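Local structure of capsid polyprotein (3TS3) at the interface of chains A and B. The protein self-assembles into the icosahedral astrovirus capsid, on which the projection domain present here forms the spike. Residues are numbered along the deposited sequence; one frame, centred on the assembly and turned at random. Chains: chain A/B, Capsid polyprotein.

Contact 1: the interface of chains A and B. Residues chain A 3, 12, 14, 19, 98-99, 104; chain B 1-4.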
loop_
_atom_site.group_PDB
_atom_site.type_symbol
_atom_site.label_atom_id
_atom_site.label_comp_id
_atom_site.label_asym_id
_atom_site.label_seq_id
_atom_site.Cartn_x
_atom_site.Cartn_y
_atom_site.Cartn_z
ATOM N N TYR A 3 10.259 -17.553 -2.222
ATOM C CA TYR A 3 9.692 -16.391 -2.903
ATOM C C TYR A 3 9.557 -15.201 -1.949
ATOM O O TYR A 3 9.282 -14.096 -2.371
ATOM C CB TYR A 3 8.371 -16.708 -3.609
ATOM C CG TYR A 3 7.262 -17.131 -2.688
ATOM C CD1 TYR A 3 6.390 -16.203 -2.148
ATOM C CD2 TYR A 3 7.086 -18.456 -2.363
ATOM C CE1 TYR A 3 5.384 -16.583 -1.306
ATOM C CE2 TYR A 3 6.084 -18.838 -1.521
ATOM C CZ TYR A 3 5.240 -17.896 -0.993
ATOM O OH TYR A 3 4.242 -18.275 -0.147
ATOM N N GLN A 12 9.034 -15.259 -12.605
ATOM C CA GLN A 12 7.966 -16.158 -12.982
ATOM C C GLN A 12 7.218 -15.567 -14.164
ATOM O O GLN A 12 7.061 -14.368 -14.252
ATOM C CB GLN A 12 6.986 -16.326 -11.819
ATOM C CG GLN A 12 5.836 -17.239 -12.139
ATOM C CD GLN A 12 4.633 -17.013 -11.250
ATOM O OE1 GLN A 12 4.705 -17.152 -10.041
ATOM N NE2 GLN A 12 3.511 -16.689 -11.864
ATOM N N THR A 14 4.178 -14.278 -16.044
ATOM C CA THR A 14 2.834 -13.793 -15.767
ATOM C C THR A 14 2.260 -13.490 -17.145
ATOM O O THR A 14 2.950 -12.939 -17.976
ATOM C CB THR A 14 2.805 -12.569 -14.848
ATOM O OG1 THR A 14 3.590 -11.516 -15.410
ATOM C CG2 THR A 14 3.355 -12.922 -13.475
ATOM N N TYR A 19 -4.068 -9.567 -14.970
ATOM C CA TYR A 19 -4.754 -10.802 -15.321
ATOM C C TYR A 19 -5.626 -11.313 -14.177
ATOM O O TYR A 19 -5.464 -10.926 -13.035
ATOM C CB TYR A 19 -3.741 -11.869 -15.762
ATOM C CG TYR A 19 -2.709 -12.169 -14.706
ATOM C CD1 TYR A 19 -1.594 -11.363 -14.547
ATOM C CD2 TYR A 19 -2.867 -13.241 -13.853
ATOM C CE1 TYR A 19 -0.671 -11.624 -13.564
ATOM C CE2 TYR A 19 -1.949 -13.507 -12.865
ATOM C CZ TYR A 19 -0.850 -12.692 -12.729
ATOM O OH TYR A 19 0.075 -12.946 -11.753
ATOM N N VAL A 98 -1.533 -9.488 -5.040
ATOM C CA VAL A 98 -0.289 -9.147 -5.712
ATOM C C VAL A 98 -0.113 -10.058 -6.921
ATOM O O VAL A 98 -0.041 -11.261 -6.791
ATOM C CB VAL A 98 0.913 -9.316 -4.769
ATOM C CG1 VAL A 98 2.228 -9.257 -5.545
ATOM C CG2 VAL A 98 0.870 -8.268 -3.650
ATOM N N MET A 99 -0.091 -9.458 -8.102
ATOM C CA MET A 99 -0.089 -10.289 -9.272
ATOM C C MET A 99 1.076 -9.918 -10.165
ATOM O O MET A 99 1.349 -10.681 -11.078
ATOM C CB MET A 99 -1.445 -10.290 -10.019
ATOM C CG MET A 99 -2.023 -8.914 -10.365
ATOM S SD MET A 99 -1.399 -8.309 -11.948
ATOM C CE MET A 99 -1.568 -6.535 -11.766
ATOM N N THR A 104 8.712 -9.278 -12.457
ATOM C CA THR A 104 7.795 -9.911 -13.405
ATOM C C THR A 104 7.173 -8.890 -14.369
ATOM O O THR A 104 6.879 -9.187 -15.516
ATOM C CB THR A 104 6.717 -10.788 -12.731
ATOM O OG1 THR A 104 5.809 -9.966 -12.007
ATOM C CG2 THR A 104 7.345 -11.810 -11.791
ATOM N N SER B 1 7.499 -22.991 -6.981
ATOM C CA SER B 1 8.097 -22.281 -8.102
ATOM C C SER B 1 7.143 -21.191 -8.605
ATOM O O SER B 1 7.581 -20.129 -9.045
ATOM C CB SER B 1 8.494 -23.274 -9.201
ATOM O OG SER B 1 8.441 -22.711 -10.490
ATOM N N ILE B 2 5.845 -21.460 -8.514
ATOM C CA ILE B 2 4.830 -20.498 -8.928
ATOM C C ILE B 2 4.228 -19.851 -7.682
ATOM O O ILE B 2 3.600 -20.515 -6.872
ATOM C CB ILE B 2 3.712 -21.191 -9.732
ATOM C CG1 ILE B 2 4.292 -21.877 -10.971
ATOM C CG2 ILE B 2 2.638 -20.198 -10.133
ATOM C CD1 ILE B 2 4.955 -20.932 -11.920
ATOM N N TYR B 3 4.466 -18.555 -7.518
ATOM C CA TYR B 3 3.981 -17.825 -6.359
ATOM C C TYR B 3 3.025 -16.661 -6.672
ATOM O O TYR B 3 2.527 -16.041 -5.766
ATOM C CB TYR B 3 5.167 -17.331 -5.524
ATOM C CG TYR B 3 6.097 -16.448 -6.310
ATOM C CD1 TYR B 3 5.991 -15.071 -6.250
ATOM C CD2 TYR B 3 7.070 -16.990 -7.125
ATOM C CE1 TYR B 3 6.827 -14.262 -6.972
ATOM C CE2 TYR B 3 7.906 -16.186 -7.850
ATOM C CZ TYR B 3 7.777 -14.823 -7.775
ATOM O OH TYR B 3 8.618 -14.023 -8.504
ATOM N N LEU B 4 2.790 -16.378 -7.950
ATOM C CA LEU B 4 1.862 -15.319 -8.359
ATOM C C LEU B 4 0.696 -15.895 -9.148
ATOM O O LEU B 4 0.907 -16.739 -9.993
ATOM C CB LEU B 4 2.565 -14.284 -9.234
ATOM C CG LEU B 4 3.735 -13.522 -8.626
ATOM C CD1 LEU B 4 4.281 -12.532 -9.639
ATOM C CD2 LEU B 4 3.301 -12.794 -7.373
#
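A:Tyr3 and B:Tyr3 meet in a two-fold symmetric contact between identical chains, in which the N-terminal segment of B lies across A and is likely to pair the two projection domains. Their side chains run past each other in opposite directions, each setting its CB methylene over a face of the other ring, toward the rim. B:Tyr3 CB is 3.5 Å from A:Tyr3 CG. Near the rim of the opposite face of the B:Tyr3 ring lies the carboxamide oxygen A:Gln12 OE1. A:Gln12 OE1 accepts two backbone N-H groups: B:Leu4 N at 2.9 Å, in the carbonyl plane on a lone pair, and B:Tyr3 N at 2.9 Å, tilted from that plane. The same amide donates through A:Gln12 NE2 to B:Leu4 O at 3.2 Å, fairly straight at 166°, so both its ends are engaged and its flip is fixed. A:Gln12 gets there with an extended chain, CG anti to its backbone N (chi1 179°); B:Ile2 CD1 packs on A:Gln12 CG at 3.8 Å. B:Leu4 points its branches into chain A: CD1 meets A:Thr104 CG2 tip to tip at 3.8 Å and CD2 lies near A:Val98 O. A:Tyr19 OH, itself near B:Leu4 CB, donates to A:Met99 O at 2.7 Å. The site thus fastens the N-terminal arm of one spike domain to its partner, in what is probably the dimeric spike.

Contact 2: the interface of chains A and B. Residues chain A 39-42, 80, 179; chain B 206-208.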
loop_
_atom_site.group_PDB
_atom_site.type_symbol
_atom_site.label_atom_id
_atom_site.label_comp_id
_atom_site.label_asym_id
_atom_site.label_seq_id
_atom_site.Cartn_x
_atom_site.Cartn_y
_atom_site.Cartn_z
ATOM N N ILE A 39 7.685 0.294 -0.816
ATOM C CA ILE A 39 8.484 1.174 0.030
ATOM C C ILE A 39 9.443 1.742 -1.036
ATOM O O ILE A 39 10.346 1.055 -1.479
ATOM C CB ILE A 39 9.332 0.443 1.075
ATOM C CG1 ILE A 39 8.458 -0.396 2.005
ATOM C CG2 ILE A 39 10.170 1.444 1.848
ATOM C CD1 ILE A 39 7.318 0.327 2.509
ATOM N N PRO A 40 9.243 2.985 -1.434
ATOM C CA PRO A 40 10.138 3.588 -2.421
ATOM C C PRO A 40 11.500 3.875 -1.814
ATOM O O PRO A 40 11.626 3.990 -0.613
ATOM C CB PRO A 40 9.444 4.909 -2.783
ATOM C CG PRO A 40 8.050 4.791 -2.233
ATOM C CD PRO A 40 8.186 3.918 -1.024
ATOM N N ALA A 41 12.504 3.995 -2.665
ATOM C CA ALA A 41 13.831 4.352 -2.205
ATOM C C ALA A 41 14.185 5.723 -2.756
ATOM O O ALA A 41 13.841 6.052 -3.880
ATOM C CB ALA A 41 14.850 3.318 -2.631
ATOM N N ALA A 42 14.851 6.512 -1.926
ATOM C CA ALA A 42 15.251 7.862 -2.287
ATOM C C ALA A 42 16.747 8.053 -2.127
ATOM O O ALA A 42 17.381 7.405 -1.312
ATOM C CB ALA A 42 14.519 8.881 -1.429
ATOM N N LEU A 80 11.352 8.998 -7.082
ATOM C CA LEU A 80 11.610 7.863 -6.203
ATOM C C LEU A 80 11.713 6.550 -6.975
ATOM O O LEU A 80 11.096 6.385 -8.010
ATOM C CB LEU A 80 10.532 7.758 -5.123
ATOM C CG LEU A 80 10.369 8.958 -4.194
ATOM C CD1 LEU A 80 9.437 8.573 -3.056
ATOM C CD2 LEU A 80 11.711 9.397 -3.651
ATOM N N TYR A 179 13.708 12.286 3.542
ATOM C CA TYR A 179 12.377 11.759 3.250
ATOM C C TYR A 179 11.652 11.281 4.502
ATOM O O TYR A 179 10.743 10.475 4.438
ATOM C CB TYR A 179 12.418 10.696 2.133
ATOM C CG TYR A 179 12.326 11.355 0.792
ATOM C CD1 TYR A 179 13.447 11.885 0.188
ATOM C CD2 TYR A 179 11.108 11.527 0.171
ATOM C CE1 TYR A 179 13.361 12.537 -1.019
ATOM C CE2 TYR A 179 11.015 12.174 -1.034
ATOM C CZ TYR A 179 12.146 12.681 -1.618
ATOM O OH TYR A 179 12.054 13.335 -2.813
ATOM N N VAL B 206 9.592 5.650 3.415
ATOM C CA VAL B 206 10.513 5.688 2.287
ATOM C C VAL B 206 11.911 5.332 2.776
ATOM O O VAL B 206 12.313 5.776 3.834
ATOM C CB VAL B 206 10.569 7.110 1.667
ATOM C CG1 VAL B 206 11.647 7.205 0.597
ATOM C CG2 VAL B 206 9.195 7.519 1.126
ATOM N N GLN B 207 12.640 4.537 2.002
ATOM C CA GLN B 207 14.014 4.174 2.339
ATOM C C GLN B 207 14.967 5.260 1.834
ATOM O O GLN B 207 14.853 5.699 0.709
ATOM C CB GLN B 207 14.365 2.828 1.695
ATOM C CG GLN B 207 15.809 2.365 1.854
ATOM C CD GLN B 207 16.101 1.146 0.987
ATOM O OE1 GLN B 207 15.487 0.960 -0.056
ATOM N NE2 GLN B 207 17.018 0.309 1.430
ATOM N N PHE B 208 15.894 5.699 2.677
ATOM C CA PHE B 208 16.885 6.669 2.239
ATOM C C PHE B 208 18.270 6.106 2.473
ATOM O O PHE B 208 18.659 5.953 3.610
ATOM C CB PHE B 208 16.738 8.002 2.977
ATOM C CG PHE B 208 17.497 9.126 2.334
ATOM C CD1 PHE B 208 16.914 9.894 1.351
ATOM C CD2 PHE B 208 18.802 9.389 2.689
ATOM C CE1 PHE B 208 17.611 10.910 0.749
ATOM C CE2 PHE B 208 19.500 10.406 2.079
ATOM C CZ PHE B 208 18.906 11.156 1.111
HETATM O O HOH W 1 12.885 0.273 -0.491
#
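B:Gln207 pairs with A:Ala41 in a short parallel beta bridge, laying the C-terminal tail of chain B along a loop of chain A, an exchange that likely steadies the pair of spike domains. Two backbone hydrogen bonds make it: B:Gln207 N donates to A:Pro40 O at 2.9 Å, and A:Ala42 N donates to B:Gln207 O at 2.8 Å. The peptide groups on either side of B:Gln207 are thus both held across the contact. A water adds a further polar link, 2.7 Å from the carboxamide oxygen OE1 of B:Gln207 and 2.8 Å from A:Ile39 O. The extended glutamine, CG anti to the backbone N (chi1 175°), carries OE1 out to this water and past the methyl of A:Ala41, whose CB it approaches to 3.5 Å. Apolar contacts flank the bridge. B:Val206 turns CG1 anti to its backbone N (chi1 173°), which brings this methyl against A:Tyr179 CB at 3.9 Å and also against the methyl of A:Ala42. B:Phe208 uses the CD1 corner of its ring, 3.8 Å from A:Ala42 CB; its side chain and that of A:Tyr179 run at about a right angle to each other. A:Ala42 CB is thus touched by both valine and phenylalanine. In the fold, the receiving residues 39-42 lie in the loop between strands 34-37 and 47-52, with A:Leu80 of strand 76-81 close by, while the tail follows helix 196-202 and ends at B:Phe208.

Contact 3: the interface of chains A and B. Residues chain A 21, 95-97; chain B 5-8, 84-85.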
loop_
_atom_site.group_PDB
_atom_site.type_symbol
_atom_site.label_atom_id
_atom_site.label_comp_id
_atom_site.label_asym_id
_atom_site.label_seq_id
_atom_site.Cartn_x
_atom_site.Cartn_y
_atom_site.Cartn_z
ATOM N N PHE A 21 -7.801 -14.830 -12.247
ATOM C CA PHE A 21 -7.489 -16.176 -11.767
ATOM C C PHE A 21 -7.580 -17.227 -12.866
ATOM O O PHE A 21 -7.019 -18.297 -12.736
ATOM C CB PHE A 21 -8.338 -16.570 -10.554
ATOM C CG PHE A 21 -7.804 -16.067 -9.231
ATOM C CD1 PHE A 21 -8.618 -15.361 -8.374
ATOM C CD2 PHE A 21 -6.499 -16.300 -8.857
ATOM C CE1 PHE A 21 -8.146 -14.897 -7.170
ATOM C CE2 PHE A 21 -6.021 -15.844 -7.643
ATOM C CZ PHE A 21 -6.850 -15.141 -6.803
ATOM N N GLY A 95 -9.726 -10.221 -7.024
ATOM C CA GLY A 95 -9.330 -11.012 -5.877
ATOM C C GLY A 95 -7.912 -11.559 -5.969
ATOM O O GLY A 95 -7.486 -12.317 -5.115
ATOM N N VAL A 96 -7.196 -11.177 -7.018
ATOM C CA VAL A 96 -5.845 -11.673 -7.277
ATOM C C VAL A 96 -4.749 -11.177 -6.342
ATOM O O VAL A 96 -3.704 -11.794 -6.248
ATOM C CB VAL A 96 -5.396 -11.494 -8.754
ATOM C CG1 VAL A 96 -6.267 -12.338 -9.677
ATOM C CG2 VAL A 96 -5.422 -10.035 -9.156
ATOM N N GLY A 97 -4.978 -10.048 -5.684
ATOM C CA GLY A 97 -3.959 -9.476 -4.824
ATOM C C GLY A 97 -2.692 -9.135 -5.585
ATOM O O GLY A 97 -2.767 -8.593 -6.673
ATOM N N PRO B 5 -0.525 -15.435 -8.888
ATOM C CA PRO B 5 -0.831 -14.425 -7.870
ATOM C C PRO B 5 -0.575 -14.939 -6.470
ATOM O O PRO B 5 -0.767 -16.101 -6.194
ATOM C CB PRO B 5 -2.339 -14.184 -8.053
ATOM C CG PRO B 5 -2.640 -14.631 -9.425
ATOM C CD PRO B 5 -1.700 -15.765 -9.706
ATOM N N LEU B 6 -0.212 -14.037 -5.574
ATOM C CA LEU B 6 0.222 -14.398 -4.235
ATOM C C LEU B 6 -0.788 -15.196 -3.416
ATOM O O LEU B 6 -0.392 -16.034 -2.642
ATOM C CB LEU B 6 0.661 -13.159 -3.442
ATOM C CG LEU B 6 2.131 -12.756 -3.373
ATOM C CD1 LEU B 6 2.312 -11.682 -2.309
ATOM C CD2 LEU B 6 3.039 -13.945 -3.092
ATOM N N PRO B 7 -2.081 -14.962 -3.591
ATOM C CA PRO B 7 -3.045 -15.682 -2.759
ATOM C C PRO B 7 -2.918 -17.189 -2.957
ATOM O O PRO B 7 -3.223 -17.955 -2.049
ATOM C CB PRO B 7 -4.393 -15.172 -3.260
ATOM C CG PRO B 7 -4.106 -13.782 -3.710
ATOM C CD PRO B 7 -2.726 -13.875 -4.350
ATOM N N GLN B 8 -2.481 -17.593 -4.141
ATOM C CA GLN B 8 -2.369 -19.006 -4.476
ATOM C C GLN B 8 -1.070 -19.683 -4.072
ATOM O O GLN B 8 -0.992 -20.888 -4.079
ATOM C CB GLN B 8 -2.587 -19.193 -5.972
ATOM C CG GLN B 8 -3.952 -18.748 -6.422
ATOM C CD GLN B 8 -4.199 -19.011 -7.885
ATOM O OE1 GLN B 8 -3.293 -18.957 -8.693
ATOM N NE2 GLN B 8 -5.441 -19.288 -8.228
ATOM N N GLN B 84 -7.253 -12.471 2.151
ATOM C CA GLN B 84 -7.040 -12.837 0.761
ATOM C C GLN B 84 -5.825 -12.204 0.083
ATOM O O GLN B 84 -5.081 -12.894 -0.587
ATOM C CB GLN B 84 -8.308 -12.515 -0.055
ATOM C CG GLN B 84 -8.180 -12.747 -1.557
ATOM C CD GLN B 84 -8.122 -14.215 -1.937
ATOM O OE1 GLN B 84 -8.308 -15.088 -1.108
ATOM N NE2 GLN B 84 -7.855 -14.482 -3.202
ATOM N N THR B 85 -5.652 -10.895 0.239
ATOM C CA THR B 85 -4.571 -10.197 -0.444
ATOM C C THR B 85 -3.513 -9.555 0.443
ATOM O O THR B 85 -2.528 -9.054 -0.054
ATOM C CB THR B 85 -5.140 -9.097 -1.348
ATOM O OG1 THR B 85 -5.685 -8.051 -0.540
ATOM C CG2 THR B 85 -6.239 -9.654 -2.246
HETATM O O HOH W 2 -6.631 -20.109 -10.697
#
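B:Gln84 NE2 donates to A:Gly95 O at 2.9 Å, a direct hydrogen bond across the two-fold interface that likely joins the paired spike domains, almost perfectly straight at 178° and with the acceptor in the plane of the amide. CG of the glutamine is anti to its backbone N and the chain then bends (chi2 71°), swinging the amide toward the loop of chain A. There B:Gln84 NE2 also meets the A:Phe21 ring tip to tip, 3.8 Å from CZ, with amide and ring planes nearly perpendicular. A second glutamine, B:Gln8, runs alongside the same phenylalanine in the opposite direction. Its amide lies off the CD2-CE2 rim, B:Gln8 CD being 3.7 Å from A:Phe21 CE2, to the side of the plane away from A:Val96, whose CG1 sits 3.8 Å over the centre of the ring. A water bridges B:Gln8 NE2, at 2.9 Å, and A:Phe21 O, at 2.8 Å. B:Pro5, behind a cis peptide bond, sets CB 3.3 Å from A:Val96 O. Farther along, the methyl CG2 of B:Thr85 touches A:Gly97 CA at 3.4 Å. In the fold, A:Gly95 to A:Gly97 join the 3-10 helix 92-94 to strand 98-101; they face the 3-10 helix 6-8 and the loop between strands 76-81 and 87-90 of the partner.

Contact 1 and contact 3 are neighbours, their C-alpha centres about 10 Å apart, and they are continuous on both chains: the N-terminal arm of B runs from residues 1-4 in contact 1 into 5-8 in contact 3, while A offers the start of strand 98-101 to the first and the loop before it to the second. Contact 2 stands apart, about 24 Å from contact 1 and 26 Å from contact 3, and uses the C-terminal tail. Both termini of one chain thus reach over its partner, and the two-fold twins repeat this exchange, which would brace the paired spike domains at separated places.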